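Long-range contacts in cyclic dimeric GMP binding protein (Pseudomonas fluorescens, PDB 3PJV), which binds cyclic dimeric GMP and, through the periplasmic domain described here, probably relays that signal outward to control proteolysis in the periplasm: residues V42-S47 with I69-N73; V86-L91 with A119-L123; A94-A98 with R109-V113. All coordinates share one frame; numbering follows the deposited sequence.

Contact 1 (V42-S47 with I69-N73)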
ATOM      1  N   VAL A  42      18.668  -2.434 -11.361  1.00 26.67           N
ATOM      2  CA  VAL A  42      18.101  -1.159 -10.934  1.00 26.49           C
ATOM      3  C   VAL A  42      16.667  -1.067 -11.438  1.00 26.98           C
ATOM      4  O   VAL A  42      15.742  -0.754 -10.681  1.00 26.38           O
ATOM      5  CB  VAL A  42      18.916   0.032 -11.438  1.00 27.86           C
ATOM      6  CG1 VAL A  42      18.134   1.325 -11.232  1.00 29.24           C
ATOM      7  CG2 VAL A  42      20.265   0.078 -10.719  1.00 26.45           C
ATOM      8  N   GLU A  43      16.476  -1.371 -12.716  1.00 25.34           N
ATOM      9  CA  GLU A  43      15.134  -1.347 -13.279  1.00 26.91           C
ATOM     10  C   GLU A  43      14.216  -2.354 -12.583  1.00 27.90           C
ATOM     11  O   GLU A  43      13.055  -2.053 -12.301  1.00 26.40           O
ATOM     12  CB  GLU A  43      15.161  -1.582 -14.792  1.00 32.55           C
ATOM     13  CG  GLU A  43      13.795  -1.403 -15.436  1.00 44.57           C
ATOM     14  CD  GLU A  43      13.859  -1.339 -16.950  1.00 54.08           C
ATOM     15  OE1 GLU A  43      12.795  -1.172 -17.585  1.00 56.44           O
ATOM     16  OE2 GLU A  43      14.973  -1.453 -17.502  1.00 59.87           O
ATOM     17  N   LEU A  44      14.739  -3.543 -12.290  1.00 26.53           N
ATOM     18  CA  LEU A  44      13.947  -4.569 -11.611  1.00 29.18           C
ATOM     19  C   LEU A  44      13.474  -4.113 -10.241  1.00 27.99           C
ATOM     20  O   LEU A  44      12.314  -4.296  -9.872  1.00 26.25           O
ATOM     21  CB  LEU A  44      14.742  -5.864 -11.448  1.00 33.49           C
ATOM     22  CG  LEU A  44      14.543  -6.923 -12.521  1.00 41.06           C
ATOM     23  CD1 LEU A  44      14.876  -8.289 -11.949  1.00 43.66           C
ATOM     24  CD2 LEU A  44      13.115  -6.888 -13.011  1.00 41.12           C
ATOM     25  N   LEU A  45      14.393  -3.531  -9.479  1.00 24.80           N
ATOM     26  CA  LEU A  45      14.093  -3.091  -8.122  1.00 26.77           C
ATOM     27  C   LEU A  45      13.100  -1.938  -8.094  1.00 28.00           C
ATOM     28  O   LEU A  45      12.244  -1.877  -7.215  1.00 28.61           O
ATOM     29  CB  LEU A  45      15.381  -2.695  -7.399  1.00 26.17           C
ATOM     30  CG  LEU A  45      16.224  -3.909  -7.006  1.00 28.88           C
ATOM     31  CD1 LEU A  45      17.600  -3.474  -6.526  1.00 29.92           C
ATOM     32  CD2 LEU A  45      15.504  -4.736  -5.942  1.00 29.62           C
ATOM     33  N   VAL A  46      13.202  -1.032  -9.060  1.00 24.19           N
ATOM     34  CA  VAL A  46      12.241   0.057  -9.142  1.00 23.53           C
ATOM     35  C   VAL A  46      10.859  -0.459  -9.573  1.00 24.45           C
ATOM     36  O   VAL A  46       9.839  -0.061  -9.012  1.00 25.34           O
ATOM     37  CB  VAL A  46      12.703   1.162 -10.099  1.00 21.98           C
ATOM     38  CG1 VAL A  46      11.605   2.225 -10.270  1.00 21.12           C
ATOM     39  CG2 VAL A  46      13.996   1.804  -9.589  1.00 21.56           C
ATOM     40  N   SER A  47      10.836  -1.351 -10.560  1.00 23.17           N
ATOM     41  CA  SER A  47       9.569  -1.925 -11.028  1.00 28.33           C
ATOM     42  C   SER A  47       8.837  -2.667  -9.924  1.00 31.56           C
ATOM     43  O   SER A  47       7.611  -2.569  -9.804  1.00 34.15           O
ATOM     44  CB  SER A  47       9.810  -2.874 -12.208  1.00 30.75           C
ATOM     45  OG  SER A  47      10.119  -2.145 -13.374  1.00 37.69           O
ATOM     46  N   ILE A  69      17.883   7.896 -14.710  1.00 30.54           N
ATOM     47  CA  ILE A  69      18.396   6.554 -14.941  1.00 30.33           C
ATOM     48  C   ILE A  69      17.221   5.649 -15.272  1.00 30.90           C
ATOM     49  O   ILE A  69      17.251   4.868 -16.228  1.00 35.15           O
ATOM     50  CB  ILE A  69      19.094   6.013 -13.683  1.00 31.32           C
ATOM     51  CG1 ILE A  69      20.361   6.820 -13.379  1.00 35.30           C
ATOM     52  CG2 ILE A  69      19.394   4.524 -13.839  1.00 37.29           C
ATOM     53  CD1 ILE A  69      20.970   6.486 -12.041  1.00 34.50           C
ATOM     54  N   VAL A  70      16.171   5.771 -14.473  1.00 27.54           N
ATOM     55  CA  VAL A  70      14.946   5.021 -14.700  1.00 29.30           C
ATOM     56  C   VAL A  70      13.789   5.809 -14.118  1.00 26.98           C
ATOM     57  O   VAL A  70      13.940   6.519 -13.134  1.00 26.29           O
ATOM     58  CB  VAL A  70      15.010   3.610 -14.075  1.00 34.76           C
ATOM     59  CG1 VAL A  70      14.989   3.699 -12.574  1.00 37.93           C
ATOM     60  CG2 VAL A  70      13.852   2.748 -14.579  1.00 40.17           C
ATOM     61  N   GLU A  71      12.635   5.713 -14.751  1.00 24.21           N
ATOM     62  CA  GLU A  71      11.446   6.332 -14.177  1.00 25.72           C
ATOM     63  C   GLU A  71      10.160   5.615 -14.552  1.00 23.74           C
ATOM     64  O   GLU A  71      10.096   4.864 -15.522  1.00 26.69           O
ATOM     65  CB  GLU A  71      11.350   7.805 -14.559  1.00 29.89           C
ATOM     66  CG  GLU A  71      11.022   8.044 -15.998  1.00 33.86           C
ATOM     67  CD  GLU A  71      10.906   9.520 -16.316  1.00 47.22           C
ATOM     68  OE1 GLU A  71      10.290  10.254 -15.513  1.00 51.96           O
ATOM     69  OE2 GLU A  71      11.442   9.942 -17.363  1.00 49.28           O
ATOM     70  N   ARG A  72       9.140   5.868 -13.748  1.00 22.03           N
ATOM     71  CA  ARG A  72       7.855   5.233 -13.912  1.00 23.82           C
ATOM     72  C   ARG A  72       6.804   6.245 -13.493  1.00 23.89           C
ATOM     73  O   ARG A  72       6.969   6.950 -12.508  1.00 21.13           O
ATOM     74  CB  ARG A  72       7.766   4.005 -13.003  1.00 29.88           C
ATOM     75  CG  ARG A  72       8.653   2.823 -13.419  1.00 36.25           C
ATOM     76  CD  ARG A  72       8.132   2.180 -14.677  1.00 39.44           C
ATOM     77  NE  ARG A  72       8.812   0.936 -15.035  1.00 44.61           N
ATOM     78  CZ  ARG A  72       9.969   0.879 -15.690  1.00 53.22           C
ATOM     79  NH1 ARG A  72      10.594   2.000 -16.040  1.00 53.90           N
ATOM     80  NH2 ARG A  72      10.512  -0.296 -15.989  1.00 52.35           N
ATOM     81  N   ASN A  73       5.712   6.304 -14.243  1.00 22.15           N
ATOM     82  CA  ASN A  73       4.655   7.243 -13.945  1.00 29.95           C
ATOM     83  C   ASN A  73       3.323   6.565 -14.124  1.00 36.66           C
ATOM     84  O   ASN A  73       3.144   5.795 -15.068  1.00 42.29           O
ATOM     85  CB  ASN A  73       4.726   8.452 -14.888  1.00 34.50           C
ATOM     86  CG  ASN A  73       5.814   9.423 -14.511  1.00 42.42           C
ATOM     87  OD1 ASN A  73       5.581  10.362 -13.752  1.00 48.25           O
ATOM     88  ND2 ASN A  73       7.012   9.211 -15.040  1.00 40.85           N
TER
HETATM   89  O   HOH W   1       6.997  -0.887 -13.828  1.00 56.08           O

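Contact 2 (V86-L91 with A119-L123)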
ATOM      1  N   VAL A  86     -16.052  -4.020 -11.368  1.00 31.71           N
ATOM      2  CA  VAL A  86     -15.547  -4.922 -10.342  1.00 29.34           C
ATOM      3  C   VAL A  86     -16.108  -6.330 -10.493  1.00 32.20           C
ATOM      4  O   VAL A  86     -15.364  -7.309 -10.463  1.00 32.08           O
ATOM      5  CB  VAL A  86     -15.859  -4.405  -8.922  1.00 37.81           C
ATOM      6  CG1 VAL A  86     -15.231  -5.311  -7.874  1.00 40.27           C
ATOM      7  CG2 VAL A  86     -15.348  -2.998  -8.763  1.00 34.84           C
ATOM      8  N   LYS A  87     -17.428  -6.425 -10.652  1.00 33.03           N
ATOM      9  CA  LYS A  87     -18.084  -7.711 -10.848  1.00 38.76           C
ATOM     10  C   LYS A  87     -17.585  -8.361 -12.131  1.00 35.08           C
ATOM     11  O   LYS A  87     -17.285  -9.557 -12.160  1.00 37.24           O
ATOM     12  CB  LYS A  87     -19.603  -7.529 -10.924  1.00 45.89           C
ATOM     13  CG  LYS A  87     -20.155  -6.543  -9.905  1.00 55.27           C
ATOM     14  CD  LYS A  87     -21.656  -6.335 -10.098  1.00 61.90           C
ATOM     15  CE  LYS A  87     -21.964  -5.894 -11.519  1.00 64.14           C
ATOM     16  NZ  LYS A  87     -23.413  -5.654 -11.742  1.00 65.84           N
ATOM     17  N   LEU A  88     -17.494  -7.560 -13.189  1.00 32.49           N
ATOM     18  CA  LEU A  88     -17.025  -8.037 -14.485  1.00 31.95           C
ATOM     19  C   LEU A  88     -15.622  -8.632 -14.390  1.00 32.05           C
ATOM     20  O   LEU A  88     -15.390  -9.758 -14.830  1.00 34.54           O
ATOM     21  CB  LEU A  88     -17.057  -6.899 -15.512  1.00 34.66           C
ATOM     22  CG  LEU A  88     -16.732  -7.204 -16.974  1.00 40.28           C
ATOM     23  CD1 LEU A  88     -17.686  -8.248 -17.543  1.00 38.27           C
ATOM     24  CD2 LEU A  88     -16.786  -5.923 -17.803  1.00 41.57           C
ATOM     25  N   ILE A  89     -14.691  -7.875 -13.810  1.00 31.67           N
ATOM     26  CA  ILE A  89     -13.323  -8.351 -13.635  1.00 34.19           C
ATOM     27  C   ILE A  89     -13.276  -9.523 -12.651  1.00 37.95           C
ATOM     28  O   ILE A  89     -12.575 -10.499 -12.879  1.00 40.27           O
ATOM     29  CB  ILE A  89     -12.376  -7.206 -13.189  1.00 39.46           C
ATOM     30  CG1 ILE A  89     -11.345  -6.923 -14.278  1.00 41.29           C
ATOM     31  CG2 ILE A  89     -11.656  -7.561 -11.908  1.00 44.28           C
ATOM     32  CD1 ILE A  89     -11.931  -6.683 -15.622  1.00 43.54           C
ATOM     33  N   GLY A  90     -14.036  -9.428 -11.564  1.00 37.80           N
ATOM     34  CA  GLY A  90     -14.099 -10.492 -10.578  1.00 39.14           C
ATOM     35  C   GLY A  90     -12.733 -10.882 -10.042  1.00 41.10           C
ATOM     36  O   GLY A  90     -12.299 -12.024 -10.189  1.00 45.09           O
ATOM     37  N   LEU A  91     -12.047  -9.921  -9.430  1.00 32.64           N
ATOM     38  CA  LEU A  91     -10.755 -10.167  -8.798  1.00 36.53           C
ATOM     39  C   LEU A  91     -10.889 -11.023  -7.544  1.00 40.16           C
ATOM     40  O   LEU A  91     -11.735 -10.759  -6.689  1.00 41.06           O
ATOM     41  CB  LEU A  91     -10.102  -8.841  -8.409  1.00 35.82           C
ATOM     42  CG  LEU A  91      -8.944  -8.310  -9.247  1.00 41.23           C
ATOM     43  CD1 LEU A  91      -8.158  -7.310  -8.418  1.00 35.84           C
ATOM     44  CD2 LEU A  91      -8.050  -9.438  -9.691  1.00 44.77           C
ATOM     45  N   ALA A 119      -5.205  -1.823  -7.782  1.00 18.69           N
ATOM     46  CA  ALA A 119      -5.258  -2.850  -8.816  1.00 20.96           C
ATOM     47  C   ALA A 119      -6.452  -2.621  -9.762  1.00 20.01           C
ATOM     48  O   ALA A 119      -6.314  -2.646 -10.990  1.00 20.50           O
ATOM     49  CB  ALA A 119      -5.338  -4.225  -8.170  1.00 22.31           C
ATOM     50  N   LEU A 120      -7.621  -2.384  -9.183  1.00 18.68           N
ATOM     51  CA  LEU A 120      -8.818  -2.145  -9.995  1.00 20.19           C
ATOM     52  C   LEU A 120      -8.671  -0.893 -10.852  1.00 21.86           C
ATOM     53  O   LEU A 120      -9.096  -0.873 -12.015  1.00 21.67           O
ATOM     54  CB  LEU A 120     -10.056  -2.054  -9.110  1.00 19.08           C
ATOM     55  CG  LEU A 120     -10.479  -3.399  -8.517  1.00 21.95           C
ATOM     56  CD1 LEU A 120     -11.411  -3.203  -7.335  1.00 29.16           C
ATOM     57  CD2 LEU A 120     -11.116  -4.262  -9.610  1.00 24.41           C
ATOM     58  N   ALA A 121      -8.079   0.155 -10.282  1.00 19.85           N
ATOM     59  CA  ALA A 121      -7.861   1.390 -11.036  1.00 21.26           C
ATOM     60  C   ALA A 121      -6.995   1.128 -12.256  1.00 25.39           C
ATOM     61  O   ALA A 121      -7.289   1.609 -13.341  1.00 23.39           O
ATOM     62  CB  ALA A 121      -7.247   2.479 -10.170  1.00 21.13           C
ATOM     63  N   LYS A 122      -5.922   0.364 -12.076  1.00 24.32           N
ATOM     64  CA  LYS A 122      -5.029   0.049 -13.191  1.00 22.43           C
ATOM     65  C   LYS A 122      -5.713  -0.804 -14.265  1.00 23.98           C
ATOM     66  O   LYS A 122      -5.514  -0.597 -15.472  1.00 23.33           O
ATOM     67  CB  LYS A 122      -3.765  -0.636 -12.669  1.00 25.03           C
ATOM     68  CG  LYS A 122      -2.860   0.313 -11.905  1.00 23.90           C
ATOM     69  CD  LYS A 122      -1.832  -0.449 -11.084  1.00 29.78           C
ATOM     70  CE  LYS A 122      -1.018  -1.405 -11.945  1.00 28.67           C
ATOM     71  NZ  LYS A 122      -0.002  -2.106 -11.102  1.00 30.69           N
ATOM     72  N   LEU A 123      -6.526  -1.763 -13.827  1.00 22.80           N
ATOM     73  CA  LEU A 123      -7.241  -2.628 -14.759  1.00 23.98           C
ATOM     74  C   LEU A 123      -8.234  -1.818 -15.584  1.00 23.85           C
ATOM     75  O   LEU A 123      -8.362  -2.022 -16.791  1.00 23.28           O
ATOM     76  CB  LEU A 123      -7.966  -3.749 -14.006  1.00 24.39           C
ATOM     77  CG  LEU A 123      -7.059  -4.883 -13.530  1.00 28.21           C
ATOM     78  CD1 LEU A 123      -7.791  -5.749 -12.527  1.00 28.68           C
ATOM     79  CD2 LEU A 123      -6.568  -5.701 -14.715  1.00 33.34           C
TER

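Contact 3 (A94-A98 with R109-V113)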
ATOM      1  N   ALA A  94      -7.159 -12.800  -2.805  1.00 38.10           N
ATOM      2  CA  ALA A  94      -5.724 -13.071  -2.647  1.00 36.32           C
ATOM      3  C   ALA A  94      -5.184 -12.868  -1.229  1.00 34.43           C
ATOM      4  O   ALA A  94      -4.090 -12.354  -1.059  1.00 35.02           O
ATOM      5  CB  ALA A  94      -4.909 -12.238  -3.641  1.00 36.68           C
ATOM      6  N   GLY A  95      -5.933 -13.289  -0.219  1.00 30.10           N
ATOM      7  CA  GLY A  95      -5.504 -13.104   1.156  1.00 26.63           C
ATOM      8  C   GLY A  95      -4.238 -13.857   1.539  1.00 30.44           C
ATOM      9  O   GLY A  95      -3.803 -14.774   0.840  1.00 34.27           O
ATOM     10  N   GLY A  96      -3.645 -13.464   2.659  1.00 24.68           N
ATOM     11  CA  GLY A  96      -2.505 -14.177   3.217  1.00 28.11           C
ATOM     12  C   GLY A  96      -2.721 -14.405   4.697  1.00 27.92           C
ATOM     13  O   GLY A  96      -3.445 -13.654   5.333  1.00 28.04           O
ATOM     14  N   ASP A  97      -2.109 -15.443   5.256  1.00 24.90           N
ATOM     15  CA  ASP A  97      -2.265 -15.684   6.682  1.00 23.99           C
ATOM     16  C   ASP A  97      -1.022 -16.288   7.328  1.00 27.06           C
ATOM     17  O   ASP A  97      -0.139 -16.805   6.647  1.00 28.30           O
ATOM     18  CB  ASP A  97      -3.496 -16.555   6.962  1.00 27.14           C
ATOM     19  CG  ASP A  97      -3.520 -17.823   6.134  1.00 41.33           C
ATOM     20  OD1 ASP A  97      -2.521 -18.576   6.156  1.00 47.32           O
ATOM     21  OD2 ASP A  97      -4.544 -18.068   5.461  1.00 46.90           O
ATOM     22  N   ALA A  98      -0.970 -16.214   8.649  1.00 25.35           N
ATOM     23  CA  ALA A  98       0.189 -16.701   9.390  1.00 23.53           C
ATOM     24  C   ALA A  98      -0.237 -17.132  10.788  1.00 27.95           C
ATOM     25  O   ALA A  98      -1.209 -16.614  11.335  1.00 28.79           O
ATOM     26  CB  ALA A  98       1.265 -15.626   9.462  1.00 23.82           C
ATOM     27  N   ARG A 109      -4.569 -17.509  14.356  1.00 21.87           N
ATOM     28  CA  ARG A 109      -4.251 -17.285  12.953  1.00 21.60           C
ATOM     29  C   ARG A 109      -4.541 -15.827  12.581  1.00 21.68           C
ATOM     30  O   ARG A 109      -5.620 -15.307  12.877  1.00 22.54           O
ATOM     31  CB  ARG A 109      -5.059 -18.221  12.051  1.00 21.59           C
ATOM     32  CG  ARG A 109      -4.812 -18.041  10.558  1.00 25.45           C
ATOM     33  CD  ARG A 109      -5.605 -19.058   9.715  1.00 29.01           C
ATOM     34  NE  ARG A 109      -7.047 -18.848   9.804  1.00 31.62           N
ATOM     35  CZ  ARG A 109      -7.890 -19.649  10.454  1.00 31.93           C
ATOM     36  NH1 ARG A 109      -7.444 -20.738  11.084  1.00 32.91           N
ATOM     37  NH2 ARG A 109      -9.180 -19.355  10.473  1.00 35.49           N
ATOM     38  N   VAL A 110      -3.560 -15.177  11.958  1.00 21.09           N
ATOM     39  CA  VAL A 110      -3.714 -13.814  11.453  1.00 19.55           C
ATOM     40  C   VAL A 110      -4.094 -13.892   9.982  1.00 21.78           C
ATOM     41  O   VAL A 110      -3.386 -14.517   9.189  1.00 25.41           O
ATOM     42  CB  VAL A 110      -2.399 -13.016  11.566  1.00 21.98           C
ATOM     43  CG1 VAL A 110      -2.588 -11.602  11.024  1.00 21.53           C
ATOM     44  CG2 VAL A 110      -1.914 -12.979  13.003  1.00 23.25           C
ATOM     45  N   GLU A 111      -5.216 -13.275   9.618  1.00 20.47           N
ATOM     46  CA  GLU A 111      -5.671 -13.267   8.236  1.00 21.32           C
ATOM     47  C   GLU A 111      -5.658 -11.842   7.694  1.00 23.08           C
ATOM     48  O   GLU A 111      -6.236 -10.951   8.300  1.00 21.92           O
ATOM     49  CB  GLU A 111      -7.090 -13.822   8.142  1.00 24.50           C
ATOM     50  CG  GLU A 111      -7.224 -15.209   8.759  1.00 26.24           C
ATOM     51  CD  GLU A 111      -8.648 -15.739   8.708  1.00 30.01           C
ATOM     52  OE1 GLU A 111      -9.595 -14.928   8.617  1.00 32.12           O
ATOM     53  OE2 GLU A 111      -8.811 -16.975   8.754  1.00 32.05           O
ATOM     54  N   VAL A 112      -4.988 -11.634   6.565  1.00 22.32           N
ATOM     55  CA  VAL A 112      -4.881 -10.299   5.981  1.00 22.68           C
ATOM     56  C   VAL A 112      -5.364 -10.302   4.542  1.00 22.94           C
ATOM     57  O   VAL A 112      -5.053 -11.216   3.777  1.00 23.62           O
ATOM     58  CB  VAL A 112      -3.420  -9.780   5.998  1.00 18.85           C
ATOM     59  CG1 VAL A 112      -3.335  -8.438   5.272  1.00 17.94           C
ATOM     60  CG2 VAL A 112      -2.914  -9.664   7.419  1.00 19.18           C
ATOM     61  N   VAL A 113      -6.141  -9.286   4.175  1.00 19.07           N
ATOM     62  CA  VAL A 113      -6.579  -9.133   2.792  1.00 19.00           C
ATOM     63  C   VAL A 113      -6.238  -7.721   2.333  1.00 18.91           C
ATOM     64  O   VAL A 113      -6.626  -6.744   2.978  1.00 19.79           O
ATOM     65  CB  VAL A 113      -8.090  -9.428   2.619  1.00 21.52           C
ATOM     66  CG1 VAL A 113      -8.525  -9.134   1.195  1.00 24.11           C
ATOM     67  CG2 VAL A 113      -8.394 -10.882   2.956  1.00 25.32           C
TER
HETATM   68  O   HOH W   2      -7.331 -17.892   6.358  1.00 63.41           O

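Contact 1 (V42-S47 with I69-N73)
Helix 39-50 lies against the hairpin of strands 55-62 and 68-73 in the LapD/MoxY periplasmic domain, with Val-42, Glu-43, Val-46 and Ser-47 meeting Ile-69, Val-70 and Arg-72. The axes of segments 42-47 and 70-73 run 24° apart. Ile-69 and Val-70 form a classic beta bulge opposite Val-60 of the partner strand, and Val-70 turns its side chain to the helix. Its CG1 lies between the backbone N and the carbonyl carbon (chi1 69°), which sets this methyl 3.7 Å from Val-46 CG2 and 4.2 Å from Val-42 CG1. Val-42 is further backed by Leu-32 of helix 6-32, and Val-46 by Ile-58.

Beside this apolar patch, Arg-72 bends at chi2 and brings its guanidinium alongside Glu-43 and Ser-47 of the helix. Arg-72 NH2 makes a salt bridge of 2.9 Å to Glu-43 OE1; the oxygen lies at the edge of the guanidinium, in its plane, and accepts through its anti lone pair. The carboxylate and guanidinium planes stand 84° apart, and the charges meet through one bond, not the coplanar two-bond grip. A weak bond of 3.2 Å links Arg-72 NH2 to Ser-47 OG. Arg-72 NH1 bonds Glu-71 O at 3.0 Å. Arg-72 NE donates to a water at 2.8 Å. Replaced by a leucine, Arg-72 would probably leave Glu-43 without its countercharge and Ser-47 without a polar neighbour from the strand. With partners at all three of its nitrogens, the guanidinium is probably held against rotation, and the charged pair ties the flank of the helix to the strand alongside the valine packing.

Contact 2 (V86-L91 with A119-L123)
Val-86, Ile-89 and Leu-91, at the end of helix 83-89 and just beyond it, pack on Ala-119, Leu-120 and Leu-123 in a wholly apolar contact of one helix end and the turn after it with helix 117-128 of the periplasmic domain. Leu-120 is the chief bump on its helix. With CG anti to its carbonyl carbon (chi1 -72°), it spreads its two methyls over the neighbouring helix: CD1 rests on Val-86 CG2 at 4.2 Å, and CD2 reaches Ile-89 CG2 at 4.1 Å. The Leu-120 side chain crosses that of Val-86 at about a right angle but runs alongside that of Ile-89 in the opposing direction. Ile-89 also touches Leu-123 with its other branch, so it fits between the two leucines.

Gly-90 ends the helix with a positive phi of 55° and turns the chain so that Leu-91 comes back toward helix 117-128. There Leu-91 fills the hollow formed by Ala-119, Leu-120 and Leu-123, where the small alanine makes room for its CD1. The second subunit covers part of this patch: its Val-14 packs on Leu-91 and its Tyr-13 on Leu-123, while its Arg-10 hydrogen-bonds Ile-89 O. On the Leu-123 side of the hollow, Leu-123 CD1 lies 4.1 Å from Ile-89 CG1 and 4.3 Å from Leu-91 CG, one methyl serving both neighbours.

Contact 3 (A94-A98 with R109-V113)
Ala-98, Asp-97 and Val-110 have the most surface buried where strands 96-102 and 105-114 pair as an antiparallel beta hairpin. Ala-98 and Val-110 form a hydrogen-bonded pair: Val-110 N donates to Ala-98 O at 2.8 Å, and Ala-98 N to Val-110 O at 3.0 Å. The first bond is nearly straight (170° at the hydrogen), the second more bent at 149°. Val-110 O also receives a CA-H...O contact from Asp-97 CA at 3.0 Å. Two residues along, the next hydrogen-bonded pair, Gly-96 and Val-112, exchanges a second set of backbone bonds. The side chains of Ala-98, Val-110 and Val-112 share one face of the sheet. Ala-29 of the second subunit packs on Ala-98 and its Tyr-55 on Val-112.

On the other face sit Asp-97 and Glu-111, a non-hydrogen-bonded pair, with Arg-109 beside them. Asp-97 carries CG between its backbone N and carbonyl carbon (chi1 52°), which stands the carboxylate up from the sheet near Glu-111, while its CB packs 4.1 Å from Arg-109 CG. Arg-109 grips Glu-111 side-on, NE and NH2 of Arg-109 both bonded to Glu-111 OE2, which a water also reaches; the nearby positive charge would probably ease the closeness of the two acids. Residues 109-113 also pair with a strand of the second subunit, continuing the sheet across the interface, and Glu-111 OE1 forms a salt bridge with Arg-59 of that subunit. The same water spans the two acids, donating to Asp-97 OD2 at 2.9 Å and to Glu-111 OE2 at 3.0 Å.

In the fold
After the long N-terminal helix 6-32, the chain enters helix 39-50, and contact 1 closes the first loop by setting the hairpin 55-62/68-73 on that helix. This loop is complete before helix 83-89 begins, so contact 1 stands in series with the other two. Contact 2 closes a wider loop, bringing helix 83-89 and the residues just after it onto helix 117-128; within that loop contact 3 closes a smaller one, the hairpin 96-102/105-114. Contacts 1 and 3 lie on opposite sides of the chain's centre, their centres 29 Å apart. Contacts 2 and 3 both touch the second subunit and so also border the dimer interface.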